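Local coordinates for protein isomaltodextranase (Arthrobacter globiformis, PDB 5AWO) that hydrolyses (1->6)-alpha-D-glucosidic linkages in polysaccharides such as dextran, removing isomaltose units one after another from the non-reducing ends, at residues L263-A268 / D314-R319; N267-K272 / D287-W292; S34-R39 / Q366-G371; W41-Y46 / N57-N62. All coordinates share one frame; numbering follows the deposited sequence.

Interaction 1. Residues L263-A268 / D314-R319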
# COMPACT_ATOMS: atom_id res chain seq x y z
N LEU A 263 -0.03 4.48 2.20
CA LEU A 263 0.92 3.96 1.20
C LEU A 263 2.32 4.23 1.67
O LEU A 263 2.59 5.28 2.26
CB LEU A 263 0.75 4.68 -0.14
CG LEU A 263 -0.31 4.17 -1.11
CD1 LEU A 263 -1.75 4.37 -0.62
CD2 LEU A 263 -0.11 4.85 -2.46
N VAL A 264 3.23 3.28 1.38
CA VAL A 264 4.67 3.50 1.55
C VAL A 264 5.44 3.15 0.28
O VAL A 264 5.23 2.08 -0.32
CB VAL A 264 5.29 2.70 2.71
CG1 VAL A 264 4.86 3.32 4.03
CG2 VAL A 264 4.96 1.21 2.62
N ARG A 265 6.32 4.05 -0.15
CA ARG A 265 7.25 3.68 -1.25
C ARG A 265 8.16 2.55 -0.84
O ARG A 265 8.76 2.59 0.24
CB ARG A 265 8.07 4.90 -1.67
CG ARG A 265 7.40 5.76 -2.72
CD ARG A 265 7.61 5.24 -4.16
NE ARG A 265 9.05 5.26 -4.43
CZ ARG A 265 9.76 6.38 -4.60
NH1 ARG A 265 9.16 7.55 -4.74
NH2 ARG A 265 11.09 6.32 -4.61
N ILE A 266 8.33 1.59 -1.76
CA ILE A 266 9.16 0.42 -1.51
C ILE A 266 10.37 0.30 -2.44
O ILE A 266 11.06 -0.72 -2.40
CB ILE A 266 8.30 -0.86 -1.48
CG1 ILE A 266 7.46 -1.07 -2.76
CG2 ILE A 266 7.41 -0.84 -0.24
CD1 ILE A 266 8.20 -1.10 -4.07
N ASN A 267 10.66 1.35 -3.19
CA ASN A 267 11.72 1.35 -4.19
C ASN A 267 12.38 2.69 -4.30
O ASN A 267 11.80 3.69 -3.88
CB ASN A 267 11.22 0.91 -5.57
CG ASN A 267 10.11 1.80 -6.13
OD1 ASN A 267 9.30 2.39 -5.39
ND2 ASN A 267 9.99 1.82 -7.45
N ALA A 268 13.57 2.72 -4.89
CA ALA A 268 14.18 3.96 -5.33
C ALA A 268 13.31 4.64 -6.39
O ALA A 268 12.51 3.97 -7.06
CB ALA A 268 15.56 3.66 -5.91
N ASP A 314 3.79 0.95 -2.53
CA ASP A 314 3.86 1.91 -3.62
C ASP A 314 5.12 1.70 -4.43
O ASP A 314 6.20 1.96 -3.95
CB ASP A 314 3.78 3.32 -3.01
CG ASP A 314 3.93 4.46 -4.01
OD1 ASP A 314 3.96 4.24 -5.22
OD2 ASP A 314 4.00 5.63 -3.52
N GLY A 315 4.95 1.22 -5.67
CA GLY A 315 6.06 1.03 -6.59
C GLY A 315 6.40 2.22 -7.45
O GLY A 315 7.14 2.08 -8.42
N ASP A 316 5.89 3.39 -7.09
CA ASP A 316 6.24 4.67 -7.72
C ASP A 316 5.56 4.84 -9.07
O ASP A 316 4.36 4.52 -9.18
CB ASP A 316 7.75 4.94 -7.74
CG ASP A 316 8.06 6.43 -7.72
OD1 ASP A 316 7.41 7.16 -6.95
OD2 ASP A 316 9.02 6.84 -8.44
N PHE A 317 6.26 5.34 -10.08
CA PHE A 317 5.63 5.79 -11.31
C PHE A 317 5.96 4.88 -12.47
O PHE A 317 7.08 4.38 -12.57
CB PHE A 317 6.11 7.20 -11.67
CG PHE A 317 5.87 8.19 -10.59
CD1 PHE A 317 4.62 8.31 -9.99
CD2 PHE A 317 6.87 9.03 -10.17
CE1 PHE A 317 4.40 9.23 -8.96
CE2 PHE A 317 6.64 9.97 -9.16
CZ PHE A 317 5.42 10.05 -8.54
N MET A 318 4.93 4.63 -13.28
CA MET A 318 5.08 3.88 -14.53
C MET A 318 5.43 4.85 -15.66
O MET A 318 4.69 5.80 -15.93
CB MET A 318 3.81 3.09 -14.85
CG MET A 318 3.57 2.00 -13.85
SD MET A 318 2.17 0.95 -14.25
CE MET A 318 0.83 2.03 -13.79
N ARG A 319 6.56 4.58 -16.31
CA ARG A 319 7.06 5.41 -17.40
C ARG A 319 7.14 4.49 -18.65
O ARG A 319 8.18 3.90 -18.98
CB ARG A 319 8.39 6.04 -17.05
CG ARG A 319 8.37 6.91 -15.78
CD ARG A 319 9.62 7.80 -15.66
NE ARG A 319 9.59 8.76 -16.74
CZ ARG A 319 10.64 9.36 -17.29
NH1 ARG A 319 11.86 9.27 -16.79
NH2 ARG A 319 10.42 10.12 -18.35

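Interaction 2. Residues N267-K272 / D287-W292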
# COMPACT_ATOMS: atom_id res chain seq x y z
N ASN A 267 10.66 1.35 -3.19
CA ASN A 267 11.72 1.35 -4.19
C ASN A 267 12.38 2.69 -4.30
O ASN A 267 11.80 3.69 -3.88
CB ASN A 267 11.22 0.91 -5.57
CG ASN A 267 10.11 1.80 -6.13
OD1 ASN A 267 9.30 2.39 -5.39
ND2 ASN A 267 9.99 1.82 -7.45
N ALA A 268 13.57 2.72 -4.89
CA ALA A 268 14.18 3.96 -5.33
C ALA A 268 13.31 4.64 -6.39
O ALA A 268 12.51 3.97 -7.06
CB ALA A 268 15.56 3.66 -5.91
N ASP A 269 13.47 5.95 -6.57
CA ASP A 269 12.65 6.69 -7.51
C ASP A 269 12.69 6.05 -8.91
O ASP A 269 13.71 5.56 -9.36
CB ASP A 269 13.16 8.12 -7.68
CG ASP A 269 12.98 9.00 -6.44
OD1 ASP A 269 12.55 8.55 -5.36
OD2 ASP A 269 13.32 10.21 -6.54
N ALA A 270 11.58 6.17 -9.65
CA ALA A 270 11.54 5.66 -11.01
C ALA A 270 12.66 6.26 -11.89
O ALA A 270 13.18 5.57 -12.77
CB ALA A 270 10.18 5.93 -11.64
N ASP A 271 13.02 7.51 -11.68
CA ASP A 271 14.17 8.13 -12.36
C ASP A 271 13.96 7.99 -13.87
O ASP A 271 12.84 8.23 -14.36
CB ASP A 271 15.46 7.50 -11.78
CG ASP A 271 16.76 8.25 -12.13
OD1 ASP A 271 17.31 7.96 -13.21
OD2 ASP A 271 17.29 9.04 -11.31
N LYS A 272 15.00 7.60 -14.60
CA LYS A 272 14.94 7.41 -16.05
C LYS A 272 14.15 6.17 -16.47
O LYS A 272 13.97 5.93 -17.66
CB LYS A 272 16.37 7.29 -16.60
CG LYS A 272 17.10 6.07 -16.13
CD LYS A 272 18.60 6.14 -16.41
CE LYS A 272 18.93 5.90 -17.87
NZ LYS A 272 18.65 4.50 -18.28
N ASP A 287 19.76 -0.83 5.47
CA ASP A 287 19.00 -0.40 6.66
C ASP A 287 18.60 1.06 6.66
O ASP A 287 18.53 1.66 7.74
CB ASP A 287 19.80 -0.71 7.94
CG ASP A 287 20.96 0.25 8.16
OD1 ASP A 287 21.39 0.93 7.25
OD2 ASP A 287 21.43 0.37 9.33
N ALA A 288 18.41 1.62 5.48
CA ALA A 288 18.07 3.04 5.29
C ALA A 288 17.32 3.19 3.98
O ALA A 288 17.42 2.34 3.07
CB ALA A 288 19.30 3.88 5.24
N TRP A 289 16.61 4.31 3.86
CA TRP A 289 15.82 4.59 2.68
C TRP A 289 16.68 4.50 1.42
O TRP A 289 17.77 5.07 1.38
CB TRP A 289 15.26 6.02 2.73
CG TRP A 289 14.85 6.48 1.37
CD1 TRP A 289 15.55 7.30 0.54
CD2 TRP A 289 13.72 6.02 0.63
NE1 TRP A 289 14.92 7.40 -0.68
CE2 TRP A 289 13.80 6.61 -0.64
CE3 TRP A 289 12.66 5.15 0.92
CZ2 TRP A 289 12.83 6.40 -1.62
CZ3 TRP A 289 11.68 4.94 -0.07
CH2 TRP A 289 11.79 5.57 -1.32
N PRO A 290 16.19 3.82 0.36
CA PRO A 290 15.13 2.85 0.32
C PRO A 290 15.73 1.48 0.67
O PRO A 290 16.83 1.15 0.20
CB PRO A 290 14.67 2.90 -1.13
CG PRO A 290 15.94 3.16 -1.88
CD PRO A 290 16.80 4.03 -0.96
N ASN A 291 15.02 0.67 1.44
CA ASN A 291 15.65 -0.57 1.90
C ASN A 291 16.05 -1.41 0.68
O ASN A 291 17.15 -1.98 0.64
CB ASN A 291 14.75 -1.35 2.84
CG ASN A 291 14.39 -0.55 4.05
OD1 ASN A 291 15.24 -0.35 4.96
ND2 ASN A 291 13.18 -0.05 4.08
N TRP A 292 15.11 -1.53 -0.25
CA TRP A 292 15.39 -2.17 -1.54
C TRP A 292 15.30 -1.15 -2.66
O TRP A 292 14.47 -0.22 -2.63
CB TRP A 292 14.41 -3.32 -1.79
CG TRP A 292 14.61 -4.51 -0.92
CD1 TRP A 292 15.51 -5.53 -1.12
CD2 TRP A 292 13.91 -4.84 0.29
NE1 TRP A 292 15.40 -6.46 -0.12
CE2 TRP A 292 14.44 -6.05 0.76
CE3 TRP A 292 12.90 -4.21 1.03
CZ2 TRP A 292 13.98 -6.66 1.93
CZ3 TRP A 292 12.45 -4.81 2.20
CH2 TRP A 292 12.99 -6.01 2.64

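Interaction 3. Residues S34-R39 / Q366-G371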
# COMPACT_ATOMS: atom_id res chain seq x y z
N SER A 34 -10.27 -1.05 1.90
CA SER A 34 -11.20 -1.19 0.77
C SER A 34 -10.59 -1.82 -0.48
O SER A 34 -11.34 -2.18 -1.38
CB SER A 34 -11.83 0.15 0.36
OG SER A 34 -12.61 0.68 1.42
N GLY A 35 -9.27 -1.97 -0.54
CA GLY A 35 -8.67 -2.50 -1.75
C GLY A 35 -7.24 -2.08 -1.96
O GLY A 35 -6.47 -1.84 -1.02
N ALA A 36 -6.93 -1.96 -3.25
CA ALA A 36 -5.60 -1.67 -3.74
C ALA A 36 -5.37 -0.18 -3.88
O ALA A 36 -6.23 0.66 -3.57
CB ALA A 36 -5.40 -2.37 -5.06
N GLY A 37 -4.17 0.19 -4.31
CA GLY A 37 -3.83 1.59 -4.48
C GLY A 37 -4.67 2.28 -5.55
O GLY A 37 -5.32 1.63 -6.38
N PRO A 38 -4.65 3.59 -5.55
CA PRO A 38 -5.42 4.36 -6.51
C PRO A 38 -4.78 4.46 -7.90
O PRO A 38 -3.56 4.30 -8.05
CB PRO A 38 -5.44 5.75 -5.88
CG PRO A 38 -4.14 5.84 -5.18
CD PRO A 38 -3.90 4.47 -4.63
N ARG A 39 -5.60 4.79 -8.88
CA ARG A 39 -5.18 5.06 -10.23
C ARG A 39 -4.99 6.54 -10.36
O ARG A 39 -5.92 7.31 -10.08
CB ARG A 39 -6.25 4.59 -11.23
CG ARG A 39 -6.51 3.12 -11.15
CD ARG A 39 -7.58 2.64 -12.12
NE ARG A 39 -8.06 1.32 -11.72
CZ ARG A 39 -9.08 0.66 -12.27
NH1 ARG A 39 -9.75 1.14 -13.32
NH2 ARG A 39 -9.43 -0.50 -11.73
N GLN A 366 -9.48 -4.76 -13.77
CA GLN A 366 -10.51 -5.30 -12.91
C GLN A 366 -9.90 -5.91 -11.67
O GLN A 366 -10.51 -5.86 -10.60
CB GLN A 366 -11.37 -6.31 -13.66
CG GLN A 366 -12.65 -6.66 -12.93
CD GLN A 366 -13.61 -5.49 -12.88
OE1 GLN A 366 -13.86 -4.86 -13.89
NE2 GLN A 366 -14.12 -5.17 -11.68
N LEU A 367 -8.69 -6.48 -11.75
CA LEU A 367 -8.01 -7.00 -10.56
C LEU A 367 -7.79 -5.88 -9.52
O LEU A 367 -8.04 -6.03 -8.32
CB LEU A 367 -6.68 -7.64 -10.90
CG LEU A 367 -6.73 -8.96 -11.67
CD1 LEU A 367 -5.35 -9.40 -12.12
CD2 LEU A 367 -7.37 -10.08 -10.86
N ASN A 368 -7.34 -4.74 -10.01
CA ASN A 368 -7.19 -3.56 -9.16
C ASN A 368 -8.51 -3.06 -8.58
O ASN A 368 -8.60 -2.81 -7.38
CB ASN A 368 -6.41 -2.45 -9.88
CG ASN A 368 -6.55 -1.09 -9.20
OD1 ASN A 368 -7.54 -0.41 -9.42
ND2 ASN A 368 -5.57 -0.68 -8.41
N ALA A 369 -9.54 -2.98 -9.42
CA ALA A 369 -10.87 -2.56 -8.94
C ALA A 369 -11.40 -3.50 -7.88
O ALA A 369 -12.02 -3.03 -6.89
CB ALA A 369 -11.88 -2.48 -10.08
N ASP A 370 -11.18 -4.79 -8.08
CA ASP A 370 -11.70 -5.80 -7.13
C ASP A 370 -10.87 -5.86 -5.83
O ASP A 370 -11.27 -6.52 -4.86
CB ASP A 370 -11.82 -7.19 -7.77
CG ASP A 370 -12.85 -7.25 -8.92
OD1 ASP A 370 -13.65 -6.29 -9.07
OD2 ASP A 370 -12.81 -8.24 -9.69
N GLY A 371 -9.72 -5.20 -5.79
CA GLY A 371 -8.91 -5.11 -4.57
C GLY A 371 -7.89 -6.21 -4.39
O GLY A 371 -7.65 -6.70 -3.29
O HOH W 1 -11.98 -3.29 -4.02
O HOH W 2 -9.24 -1.54 -4.97

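Interaction 4. Residues W41-Y46 / N57-N62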
# COMPACT_ATOMS: atom_id res chain seq x y z
N TRP A 41 -2.39 9.96 -12.41
CA TRP A 41 -1.31 10.48 -13.22
C TRP A 41 -0.51 11.46 -12.42
O TRP A 41 -1.06 12.17 -11.56
CB TRP A 41 -1.86 11.20 -14.45
CG TRP A 41 -0.84 11.83 -15.33
CD1 TRP A 41 -0.11 11.22 -16.32
CD2 TRP A 41 -0.42 13.20 -15.32
NE1 TRP A 41 0.74 12.11 -16.90
CE2 TRP A 41 0.55 13.34 -16.32
CE3 TRP A 41 -0.80 14.32 -14.55
CZ2 TRP A 41 1.18 14.56 -16.58
CZ3 TRP A 41 -0.18 15.53 -14.83
CH2 TRP A 41 0.78 15.64 -15.84
N ASN A 42 0.79 11.48 -12.66
CA ASN A 42 1.70 12.38 -11.97
C ASN A 42 2.60 13.11 -12.94
O ASN A 42 2.99 12.56 -13.96
CB ASN A 42 2.52 11.58 -10.94
CG ASN A 42 3.40 12.46 -10.05
OD1 ASN A 42 4.43 12.94 -10.46
ND2 ASN A 42 2.99 12.63 -8.77
N ILE A 43 2.94 14.36 -12.61
CA ILE A 43 3.75 15.23 -13.45
C ILE A 43 5.22 14.82 -13.58
O ILE A 43 5.97 15.47 -14.26
CB ILE A 43 3.72 16.71 -12.94
CG1 ILE A 43 4.47 16.86 -11.60
CG2 ILE A 43 2.30 17.23 -12.86
CD1 ILE A 43 4.80 18.28 -11.21
N TYR A 44 5.64 13.73 -12.92
CA TYR A 44 7.07 13.37 -12.88
C TYR A 44 7.66 13.13 -14.27
O TYR A 44 8.83 13.41 -14.47
CB TYR A 44 7.21 12.11 -12.05
CG TYR A 44 8.60 11.64 -11.72
CD1 TYR A 44 9.28 12.12 -10.60
CD2 TYR A 44 9.26 10.66 -12.52
CE1 TYR A 44 10.54 11.66 -10.27
CE2 TYR A 44 10.50 10.19 -12.18
CZ TYR A 44 11.14 10.67 -11.06
OH TYR A 44 12.37 10.18 -10.73
N GLY A 45 6.87 12.64 -15.23
CA GLY A 45 7.38 12.42 -16.58
C GLY A 45 7.77 13.69 -17.27
O GLY A 45 8.61 13.67 -18.17
N TYR A 46 7.16 14.81 -16.87
CA TYR A 46 7.62 16.11 -17.30
C TYR A 46 8.78 16.59 -16.44
O TYR A 46 9.86 16.93 -16.94
CB TYR A 46 6.49 17.18 -17.25
CG TYR A 46 7.01 18.52 -17.74
CD1 TYR A 46 7.74 19.37 -16.91
CD2 TYR A 46 6.87 18.89 -19.08
CE1 TYR A 46 8.28 20.56 -17.38
CE2 TYR A 46 7.37 20.09 -19.54
CZ TYR A 46 8.10 20.90 -18.70
OH TYR A 46 8.63 22.10 -19.17
N ASN A 57 0.59 25.59 -18.42
CA ASN A 57 -0.03 25.12 -19.66
C ASN A 57 0.22 23.64 -19.95
O ASN A 57 -0.66 22.96 -20.50
CB ASN A 57 0.38 25.92 -20.89
CG ASN A 57 -0.51 25.60 -22.08
OD1 ASN A 57 -1.72 25.77 -22.00
ND2 ASN A 57 0.06 25.06 -23.15
N GLU A 58 1.40 23.15 -19.56
CA GLU A 58 1.69 21.72 -19.72
C GLU A 58 0.83 20.88 -18.78
O GLU A 58 0.33 19.82 -19.17
CB GLU A 58 3.16 21.46 -19.50
CG GLU A 58 3.96 21.91 -20.71
CD GLU A 58 3.59 21.09 -21.93
OE1 GLU A 58 4.10 19.98 -22.05
OE2 GLU A 58 2.75 21.53 -22.73
N TRP A 59 0.62 21.36 -17.56
CA TRP A 59 -0.33 20.74 -16.65
C TRP A 59 -1.74 20.67 -17.26
O TRP A 59 -2.40 19.63 -17.24
CB TRP A 59 -0.31 21.53 -15.35
CG TRP A 59 -1.39 21.34 -14.33
CD1 TRP A 59 -2.41 22.23 -14.04
CD2 TRP A 59 -1.53 20.27 -13.37
NE1 TRP A 59 -3.16 21.76 -13.01
CE2 TRP A 59 -2.63 20.58 -12.55
CE3 TRP A 59 -0.81 19.10 -13.13
CZ2 TRP A 59 -3.07 19.72 -11.53
CZ3 TRP A 59 -1.24 18.27 -12.10
CH2 TRP A 59 -2.34 18.56 -11.32
N LYS A 60 -2.19 21.80 -17.84
CA LYS A 60 -3.52 21.85 -18.45
C LYS A 60 -3.65 20.86 -19.62
O LYS A 60 -4.62 20.11 -19.70
CB LYS A 60 -3.84 23.27 -18.94
CG LYS A 60 -5.26 23.42 -19.48
CD LYS A 60 -5.48 24.82 -20.04
CE LYS A 60 -6.92 25.01 -20.52
NZ LYS A 60 -7.28 24.08 -21.63
N VAL A 61 -2.66 20.85 -20.51
CA VAL A 61 -2.75 20.01 -21.70
C VAL A 61 -2.72 18.53 -21.28
O VAL A 61 -3.48 17.71 -21.80
CB VAL A 61 -1.68 20.38 -22.75
CG1 VAL A 61 -1.73 19.45 -23.94
CG2 VAL A 61 -1.93 21.80 -23.26
N ASN A 62 -1.89 18.19 -20.30
CA ASN A 62 -1.94 16.82 -19.77
C ASN A 62 -3.29 16.45 -19.17
O ASN A 62 -3.82 15.36 -19.42
CB ASN A 62 -0.84 16.58 -18.74
CG ASN A 62 0.52 16.35 -19.39
OD1 ASN A 62 1.42 17.21 -19.36
ND2 ASN A 62 0.66 15.21 -20.02

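Interaction 1. Residues L263-A268 / D314-R319
Two backbone hydrogen bonds join the segments as neighbouring parallel strands of the TIM barrel. Asp314 N donates to Val264 O at 2.9 Å, from above the carbonyl plane. Asp314 O lies 3.1 Å from Ile266 N, which donates to it in the carbonyl plane. Arg265 and Asp314 thus pair, with their side chains on the same face of the sheet. One salt bridge joins strand 263-265 to the turn after 312-314. The Arg265 chain bends at chi2 and chi3, and its NH1 lies 2.8 Å from Asp316 OD1. Asp316 CG sits over one guanidinium face, the guanidinium and carboxylate planes 44° apart. Arg199 forms salt bridges with Asp314 OD2 and Asp316 OD1, so Asp316 OD1 serves two arginines. The Asn267 amide hydrogen-bonds on both sides. Asn267 OD1 accepts from Arg265 NE at 3.0 Å, while Asn267 ND2 donates to Gly315 O at 3.0 Å from above the carbonyl plane. Asp316 N donates to Asp314 OD1 at 2.8 Å, an Asx turn. The apolar part is small, with Ile266 CD1 3.9 Å from Gly315 CA. Ile266 also packs on Pro295, Phe299 and Trp302 of helix 295-302, and Leu263 bonds through its backbone to strand 242-245.

Interaction 2. Residues N267-K272 / D287-W292
The carbonyl oxygen of Asn267 is gripped by two hydrogen bonds, both from Arg265 and one of them weak. Arg265 NH2 donates to Asn267 O, with the oxygen close to the guanidinium plane. The weak bond comes from Arg265 NE. The site belongs to the long excursion that follows barrel strand 263-265, on the catalytic side of the TIM barrel. Here residues 267-272, leaving the strand, meet a cis-proline turn at 289-290. No hydrogen bond crosses between the two segments. Trp289 supplies the closest approach, its CH2 lying 3.2 Å from Asn267 O. Its CG is anti to the backbone N (chi1 161°), and the benzene end of the indole reaches the carbonyl obliquely. Asp269 OD1 lies 4.3 Å from Trp289 CZ2, at the ring edge. That carboxylate is held by a salt bridge to Arg265, so Arg265 holds both Asn267 and Asp269. The Asp269 side chain is about 6 Å from that of Asp201, the probable nucleophile. The loop therefore borders the active site.

Pro290 follows the cis peptide bond, and its CB lies over one face of the Trp289 ring. The same proline packs on the other segment, with its CG 4.1 Å from Ala268 CB. Asn267 ND2 is bonded to Gly315 O instead of to the 287-292 segment. The buried Asn267 N has no partner in the model, whereas Asn267 CA makes a CA-H...O contact of 3.5 Å with Trp292 O, the angle at the hydrogen being 157°.

Interaction 3. Residues S34-R39 / Q366-G371
The end of helix 362-370 and the loop before barrel strand 39-42 meet glycine to glycine, with Gly35 CA 3.8 Å from Gly371 CA. Gly371 has positive phi and closes a Schellman motif, its N donating to Asn368 O and weakly to Leu367 O. Gly35, also with positive phi, follows helix 30-34. The backbone angles of both residues by themselves favour glycine.

Asn368 carries the side-chain contact. Its CG is anti to the backbone N (chi1 164°), which sends the amide across to the loop. Asn368 ND2 donates to Gly37 O at 3.1 Å, in the plane of that carbonyl. Asn368 OD1 is held by two donors of one guanidinium. Arg39, extended from CG to NE, comes tip to tip and presents its side. Arg39 NE lies 2.9 Å from Asn368 OD1 and above the amide carbonyl plane, while Arg39 NH2 meets Asn368 OD1 at 3.0 Å on a lone pair. The guanidinium and amide planes are 56° apart. Arg39 NH1 turns to Phe73 O. Ala36 CB fills in beside the amide, 3.8 Å from Asn368 ND2.

Two waters extend the seam. One donates to both Ser34 O and Ala369 O. The other accepts from Ala36 N and donates to Asn368 O. Asp370, in the last turn of the helix, forms a salt bridge with Arg464 of strand 460-466.

Every direct polar bond across the segments thus runs through one neutral amide. The positive charge of Arg39 is met here by a neutral carbonyl oxygen and not by a carboxylate, which would suit the carbonyl-rich end of a helix.

Interaction 4. Residues W41-Y46 / N57-N62
Trp41, Ile43, Trp59 and Asn62 make the tight, buried part of this contact. Trp41 leaves strand 39-42 with CG anti to the backbone N (chi1 177°), so its indole reaches helix 56-68. Trp41 CZ3 lies 4.0 Å from Trp59 CE3, which sits at the edge of the Trp41 ring. Ile43 CG2 comes to the edge of the Trp59 indole, 3.6 Å from Trp59 CE3. On the next helical turn the Asn62 side chain crosses the Trp41 ring, with CB 3.5 Å from Trp41 CH2. The amide and indole planes are only 26° apart. Trp41 NE1 is bonded to Asp347 O. Trp110 meets Trp59 edge-to-face and extends the aromatic cluster.

The other side is looser and partly exposed. Tyr46 CE2 meets the bent chain of Glu58, 4.0 Å from Glu58 CG. The Glu58 carboxylate bonds elsewhere, to Tyr349 and Gln350, and the Tyr46 ring stacks on His50.

Between strand and helix, Asn42 OD1 accepts from Tyr44 N at 2.9 Å on a lone pair, a capping bond for helix 44-50. With strand 77-79 following in parallel, strand 39-42 and helix 56-68 form the first beta-alpha-beta crossover of the TIM barrel.

From the N terminus, interaction 3 opens first at 34-39. Interaction 4 follows at once and closes a short loop by 57-62, joining the first barrel strand to its outer helix. Much later, 263-272 opens interactions 1 and 2, which share Asn267 and Ala268. Interaction 2 closes first, at 287-292, inside the larger loop that interaction 1 closes at 314-319 between the sixth and seventh strands. Interaction 3 closes last, at 366-371, and encloses all the others. It brings the last barrel helix back to the start of the barrel. Tyr44 of interaction 4 bonds to Asp271 and packs on Phe317, while Asp316 and Arg319 bond to Ala270 and Asp271.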